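Local coordinates for tegumental protein 20.8 kDa (PDB 5X2E) that binds calcium through the first of two paired EF-hands in its N-terminal calmodulin-like domain; the wider role of this tegumental-allergen-like protein is not established, at residues A[10-24]-A[40-54]. Sequence-based numbering, arbitrary orientation.
With CA (calcium ion), chain B.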
loop_
_atom_site.group_PDB
_atom_site.type_symbol
_atom_site.label_atom_id
_atom_site.label_comp_id
_atom_site.label_asym_id
_atom_site.label_seq_id
_atom_site.Cartn_x
_atom_site.Cartn_y
_atom_site.Cartn_z
ATOM N N ILE A 10 -3.756 -2.198 -2.738
ATOM C CA ILE A 10 -2.561 -2.459 -3.532
ATOM C C ILE A 10 -1.930 -3.821 -3.159
ATOM O O ILE A 10 -1.509 -4.581 -4.033
ATOM C CB ILE A 10 -1.538 -1.329 -3.357
ATOM C CG1 ILE A 10 -2.096 -0.006 -3.897
ATOM C CG2 ILE A 10 -0.234 -1.693 -4.057
ATOM C CD1 ILE A 10 -1.264 1.209 -3.481
ATOM N N ASP A 11 -1.880 -4.104 -1.865
ATOM C CA ASP A 11 -1.210 -5.273 -1.335
ATOM C C ASP A 11 -2.127 -6.483 -1.421
ATOM O O ASP A 11 -2.632 -7.017 -0.409
ATOM C CB ASP A 11 -0.774 -5.024 0.104
ATOM C CG ASP A 11 -0.064 -6.197 0.691
ATOM O OD1 ASP A 11 0.667 -6.900 -0.044
ATOM O OD2 ASP A 11 -0.270 -6.449 1.900
ATOM N N LYS A 12 -2.374 -6.915 -2.650
ATOM C CA LYS A 12 -3.459 -7.848 -2.919
ATOM C C LYS A 12 -3.200 -9.237 -2.349
ATOM O O LYS A 12 -4.138 -9.983 -2.135
ATOM C CB LYS A 12 -3.690 -7.948 -4.422
ATOM C CG LYS A 12 -2.453 -8.281 -5.179
ATOM C CD LYS A 12 -2.723 -8.255 -6.663
ATOM C CE LYS A 12 -1.693 -9.068 -7.372
ATOM N NZ LYS A 12 -2.177 -9.446 -8.716
ATOM N N ASP A 13 -1.935 -9.593 -2.117
ATOM C CA ASP A 13 -1.648 -10.905 -1.527
ATOM C C ASP A 13 -1.524 -10.873 -0.002
ATOM O O ASP A 13 -1.287 -11.907 0.631
ATOM C CB ASP A 13 -0.414 -11.537 -2.156
ATOM C CG ASP A 13 0.831 -10.727 -1.951
ATOM O OD1 ASP A 13 0.841 -9.702 -1.202
ATOM O OD2 ASP A 13 1.860 -11.145 -2.516
ATOM N N GLY A 14 -1.757 -9.711 0.619
ATOM C CA GLY A 14 -1.774 -9.641 2.067
ATOM C C GLY A 14 -0.419 -9.804 2.738
ATOM O O GLY A 14 -0.377 -10.020 3.949
ATOM N N THR A 15 0.693 -9.672 2.019
ATOM C CA THR A 15 1.979 -9.897 2.686
ATOM C C THR A 15 2.424 -8.710 3.524
ATOM O O THR A 15 3.426 -8.818 4.244
ATOM C CB THR A 15 3.095 -10.219 1.658
ATOM O OG1 THR A 15 3.239 -9.095 0.755
ATOM C CG2 THR A 15 2.773 -11.504 0.886
ATOM N N ASN A 16 1.716 -7.582 3.402
ATOM C CA ASN A 16 2.124 -6.330 4.059
ATOM C C ASN A 16 3.465 -5.799 3.555
ATOM O O ASN A 16 4.112 -4.950 4.186
ATOM C CB ASN A 16 2.132 -6.481 5.580
ATOM C CG ASN A 16 0.762 -6.774 6.112
ATOM O OD1 ASN A 16 -0.179 -6.023 5.845
ATOM N ND2 ASN A 16 0.616 -7.895 6.811
ATOM N N VAL A 17 3.818 -6.242 2.358
ATOM C CA VAL A 17 4.848 -5.629 1.558
ATOM C C VAL A 17 4.219 -5.361 0.190
ATOM O O VAL A 17 3.747 -6.297 -0.474
ATOM C CB VAL A 17 6.073 -6.522 1.405
ATOM C CG1 VAL A 17 7.132 -5.790 0.590
ATOM C CG2 VAL A 17 6.626 -6.935 2.786
ATOM N N ILE A 18 4.217 -4.100 -0.225
ATOM C CA ILE A 18 3.784 -3.722 -1.556
ATOM C C ILE A 18 4.977 -3.912 -2.501
ATOM O O ILE A 18 6.046 -3.285 -2.366
ATOM C CB ILE A 18 3.255 -2.277 -1.584
ATOM C CG1 ILE A 18 1.877 -2.240 -0.910
ATOM C CG2 ILE A 18 3.255 -1.743 -3.026
ATOM C CD1 ILE A 18 1.298 -0.808 -0.810
ATOM N N SER A 19 4.831 -4.830 -3.431
ATOM C CA SER A 19 5.836 -4.999 -4.448
ATOM C C SER A 19 5.686 -3.920 -5.514
ATOM O O SER A 19 4.590 -3.350 -5.717
ATOM C CB SER A 19 5.722 -6.403 -5.083
ATOM O OG SER A 19 4.602 -6.417 -5.952
ATOM N N TYR A 20 6.755 -3.653 -6.246
ATOM C CA TYR A 20 6.649 -2.697 -7.323
ATOM C C TYR A 20 5.621 -3.136 -8.412
ATOM O O TYR A 20 4.792 -2.325 -8.829
ATOM C CB TYR A 20 8.013 -2.395 -7.903
ATOM C CG TYR A 20 8.998 -1.645 -6.994
ATOM C CD1 TYR A 20 8.611 -1.060 -5.798
ATOM C CD2 TYR A 20 10.332 -1.539 -7.376
ATOM C CE1 TYR A 20 9.530 -0.348 -5.016
ATOM C CE2 TYR A 20 11.249 -0.864 -6.605
ATOM C CZ TYR A 20 10.851 -0.269 -5.416
ATOM O OH TYR A 20 11.820 0.426 -4.698
ATOM N N PRO A 21 5.552 -4.435 -8.781
ATOM C CA PRO A 21 4.458 -4.808 -9.713
ATOM C C PRO A 21 3.050 -4.550 -9.129
ATOM O O PRO A 21 2.170 -4.114 -9.890
ATOM C CB PRO A 21 4.701 -6.312 -9.947
ATOM C CG PRO A 21 6.234 -6.419 -9.815
ATOM C CD PRO A 21 6.559 -5.506 -8.653
ATOM N N GLU A 22 2.838 -4.813 -7.832
ATOM C CA GLU A 22 1.541 -4.526 -7.222
ATOM C C GLU A 22 1.174 -3.055 -7.360
ATOM O O GLU A 22 0.051 -2.729 -7.719
ATOM C CB GLU A 22 1.549 -4.918 -5.725
ATOM C CG GLU A 22 1.363 -6.407 -5.494
ATOM C CD GLU A 22 1.505 -6.803 -4.022
ATOM O OE1 GLU A 22 2.138 -6.069 -3.224
ATOM O OE2 GLU A 22 0.976 -7.861 -3.614
ATOM N N LEU A 23 2.122 -2.179 -7.056
ATOM C CA LEU A 23 1.913 -0.748 -7.150
ATOM C C LEU A 23 1.627 -0.357 -8.602
ATOM O O LEU A 23 0.692 0.382 -8.889
ATOM C CB LEU A 23 3.159 -0.033 -6.611
ATOM C CG LEU A 23 3.199 1.479 -6.797
ATOM C CD1 LEU A 23 2.053 2.184 -6.027
ATOM C CD2 LEU A 23 4.562 1.977 -6.354
ATOM N N GLU A 24 2.412 -0.918 -9.524
ATOM C CA GLU A 24 2.261 -0.579 -10.924
ATOM C C GLU A 24 0.922 -1.065 -11.490
ATOM O O GLU A 24 0.283 -0.354 -12.287
ATOM C CB GLU A 24 3.460 -1.134 -11.699
ATOM C CG GLU A 24 4.713 -0.341 -11.315
ATOM C CD GLU A 24 6.016 -1.041 -11.370
ATOM O OE1 GLU A 24 6.109 -2.223 -11.756
ATOM O OE2 GLU A 24 6.999 -0.313 -11.054
ATOM N N TRP A 40 5.451 7.112 -4.881
ATOM C CA TRP A 40 5.337 6.103 -3.812
ATOM C C TRP A 40 6.708 5.563 -3.424
ATOM O O TRP A 40 6.994 5.321 -2.238
ATOM C CB TRP A 40 4.399 4.954 -4.249
ATOM C CG TRP A 40 2.949 5.269 -3.978
ATOM C CD1 TRP A 40 2.201 6.284 -4.543
ATOM C CD2 TRP A 40 2.083 4.597 -3.050
ATOM N NE1 TRP A 40 0.933 6.276 -4.016
ATOM C CE2 TRP A 40 0.833 5.251 -3.101
ATOM C CE3 TRP A 40 2.243 3.510 -2.169
ATOM C CZ2 TRP A 40 -0.243 4.857 -2.314
ATOM C CZ3 TRP A 40 1.150 3.113 -1.404
ATOM C CH2 TRP A 40 -0.068 3.793 -1.479
ATOM N N LYS A 41 7.549 5.331 -4.417
ATOM C CA LYS A 41 8.888 4.815 -4.128
ATOM C C LYS A 41 9.655 5.853 -3.300
ATOM O O LYS A 41 10.334 5.514 -2.335
ATOM C CB LYS A 41 9.650 4.492 -5.414
ATOM C CG LYS A 41 9.153 3.294 -6.211
ATOM C CD LYS A 41 9.961 3.105 -7.499
ATOM C CE LYS A 41 9.534 1.832 -8.264
ATOM N NZ LYS A 41 10.351 1.599 -9.476
ATOM N N GLN A 42 9.527 7.124 -3.663
ATOM C CA GLN A 42 10.267 8.158 -2.978
ATOM C C GLN A 42 9.766 8.410 -1.568
ATOM O O GLN A 42 10.553 8.608 -0.646
ATOM C CB GLN A 42 10.197 9.423 -3.797
ATOM C CG GLN A 42 11.024 9.313 -5.055
ATOM C CD GLN A 42 11.093 10.615 -5.833
ATOM O OE1 GLN A 42 10.560 11.638 -5.400
ATOM N NE2 GLN A 42 11.754 10.581 -6.990
ATOM N N LEU A 43 8.455 8.407 -1.393
ATOM C CA LEU A 43 7.882 8.635 -0.069
ATOM C C LEU A 43 8.008 7.409 0.863
ATOM O O LEU A 43 8.295 7.567 2.054
ATOM C CB LEU A 43 6.399 9.048 -0.187
ATOM C CG LEU A 43 6.076 10.399 -0.857
ATOM C CD1 LEU A 43 4.583 10.569 -1.135
ATOM C CD2 LEU A 43 6.564 11.574 -0.029
ATOM N N PHE A 44 7.845 6.199 0.317
ATOM C CA PHE A 44 7.651 4.983 1.132
ATOM C C PHE A 44 8.744 3.939 0.986
ATOM O O PHE A 44 8.746 2.934 1.702
ATOM C CB PHE A 44 6.309 4.354 0.790
ATOM C CG PHE A 44 5.167 5.290 0.954
ATOM C CD1 PHE A 44 4.978 5.996 2.135
ATOM C CD2 PHE A 44 4.248 5.446 -0.083
ATOM C CE1 PHE A 44 3.904 6.877 2.275
ATOM C CE2 PHE A 44 3.184 6.307 0.048
ATOM C CZ PHE A 44 3.010 7.027 1.227
ATOM N N ASP A 45 9.668 4.176 0.060
ATOM C CA ASP A 45 10.878 3.338 -0.037
ATOM C C ASP A 45 12.081 4.255 -0.210
ATOM O O ASP A 45 12.822 4.118 -1.179
ATOM C CB ASP A 45 10.789 2.334 -1.210
ATOM C CG ASP A 45 11.918 1.311 -1.191
ATOM O OD1 ASP A 45 12.531 1.086 -0.109
ATOM O OD2 ASP A 45 12.200 0.715 -2.264
ATOM N N PRO A 46 12.283 5.202 0.734
ATOM C CA PRO A 46 13.313 6.212 0.504
ATOM C C PRO A 46 14.715 5.636 0.430
ATOM O O PRO A 46 15.550 6.227 -0.264
ATOM C CB PRO A 46 13.166 7.140 1.724
ATOM C CG PRO A 46 12.542 6.259 2.779
ATOM C CD PRO A 46 11.587 5.411 2.021
ATOM N N ASP A 47 14.964 4.536 1.137
ATOM C CA ASP A 47 16.270 3.872 1.109
ATOM C C ASP A 47 16.431 2.903 -0.070
ATOM O O ASP A 47 17.445 2.214 -0.176
ATOM C CB ASP A 47 16.509 3.131 2.421
ATOM C CG ASP A 47 16.658 4.072 3.595
ATOM O OD1 ASP A 47 16.053 3.815 4.655
ATOM O OD2 ASP A 47 17.374 5.077 3.456
ATOM N N ASN A 48 15.422 2.831 -0.940
ATOM C CA ASN A 48 15.539 2.063 -2.173
ATOM C C ASN A 48 15.809 0.576 -1.897
ATOM O O ASN A 48 16.736 -0.034 -2.432
ATOM C CB ASN A 48 16.635 2.670 -3.054
ATOM C CG ASN A 48 16.530 2.241 -4.494
ATOM O OD1 ASN A 48 15.528 1.660 -4.913
ATOM N ND2 ASN A 48 17.554 2.552 -5.272
ATOM N N THR A 49 14.980 0.004 -1.034
ATOM C CA THR A 49 15.106 -1.393 -0.665
ATOM C C THR A 49 14.507 -2.297 -1.734
ATOM O O THR A 49 14.756 -3.495 -1.741
ATOM C CB THR A 49 14.400 -1.700 0.675
ATOM O OG1 THR A 49 12.986 -1.512 0.523
ATOM C CG2 THR A 49 14.925 -0.783 1.789
ATOM N N GLY A 50 13.666 -1.740 -2.597
ATOM C CA GLY A 50 13.057 -2.513 -3.659
ATOM C C GLY A 50 11.612 -2.913 -3.414
ATOM O O GLY A 50 11.029 -3.625 -4.229
ATOM N N SER A 51 11.030 -2.472 -2.304
ATOM C CA SER A 51 9.615 -2.747 -2.021
ATOM C C SER A 51 9.178 -1.796 -0.913
ATOM O O SER A 51 10.009 -1.063 -0.343
ATOM C CB SER A 51 9.377 -4.185 -1.611
ATOM O OG SER A 51 10.065 -4.473 -0.408
ATOM N N ILE A 52 7.887 -1.790 -0.632
ATOM C CA ILE A 52 7.325 -0.855 0.322
ATOM C C ILE A 52 6.687 -1.632 1.455
ATOM O O ILE A 52 5.661 -2.279 1.280
ATOM C CB ILE A 52 6.300 0.071 -0.361
ATOM C CG1 ILE A 52 6.997 1.057 -1.341
ATOM C CG2 ILE A 52 5.473 0.808 0.694
ATOM C CD1 ILE A 52 6.073 1.701 -2.353
ATOM N N THR A 53 7.263 -1.579 2.648
ATOM C CA THR A 53 6.698 -2.327 3.767
ATOM C C THR A 53 5.591 -1.549 4.456
ATOM O O THR A 53 5.552 -0.305 4.443
ATOM C CB THR A 53 7.773 -2.673 4.827
ATOM O OG1 THR A 53 8.253 -1.462 5.424
ATOM C CG2 THR A 53 8.933 -3.414 4.195
ATOM N N LEU A 54 4.698 -2.297 5.087
ATOM C CA LEU A 54 3.669 -1.690 5.911
ATOM C C LEU A 54 4.317 -0.766 6.967
ATOM O O LEU A 54 3.803 0.335 7.220
ATOM C CB LEU A 54 2.836 -2.782 6.579
ATOM C CG LEU A 54 1.772 -2.253 7.517
ATOM C CD1 LEU A 54 0.827 -1.320 6.787
ATOM C CD2 LEU A 54 0.998 -3.447 8.110
HETATM CA CA CA B . 2.209 -7.781 -1.405
HETATM O O HOH W 1 4.056 -8.669 -2.543
HETATM O O HOH W 2 9.170 -5.099 -5.469
HETATM O O HOH W 3 13.450 2.028 -6.060
#
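The Tyr-20 ring lies sandwiched between Lys-41 and Gly-50. Lys-41 CE sits over the centre of one face, 3.5 Å from the ring centroid, as a CH-pi contact. Its NZ adds a cation-pi contact on the same face. Gly-50 O lies over the centre of the opposite face. At the ring edge, Tyr-20 OH donates a very short hydrogen bond to Asp-45 OD2, 2.5 Å. Gly-50 N also gives its hydrogen to Asp-45 OD2, at the syn lone pair.

The Trp-40 indole carries Leu-23 CD1 on one face and Phe-44 CE2 on the other. Ile-10 CD1 joins the Leu-23 face, 3.5 Å from Trp-40 CH2. The Leu-23 side chain leaves anti to the backbone N (chi1 172°), and its CD2 reaches Trp-40 CB at 3.6 Å.

Strands 17-19 and 51-53 pair antiparallel between the two loops. Ile-18 N bonds to Ile-52 O at 2.8 Å, and Ile-52 N returns to Ile-18 O at 2.9 Å. Leu-54 N extends the ladder to Asn-16 O.

This short sheet is the link expected between paired EF-hand loops. Val-17 O binds calcium at 2.3 Å, one residue before the paired Ile-18. The sheet therefore ties the metal site directly to the second loop, where Asp-45 collects backbone and tyrosine donors and probably stays ionised.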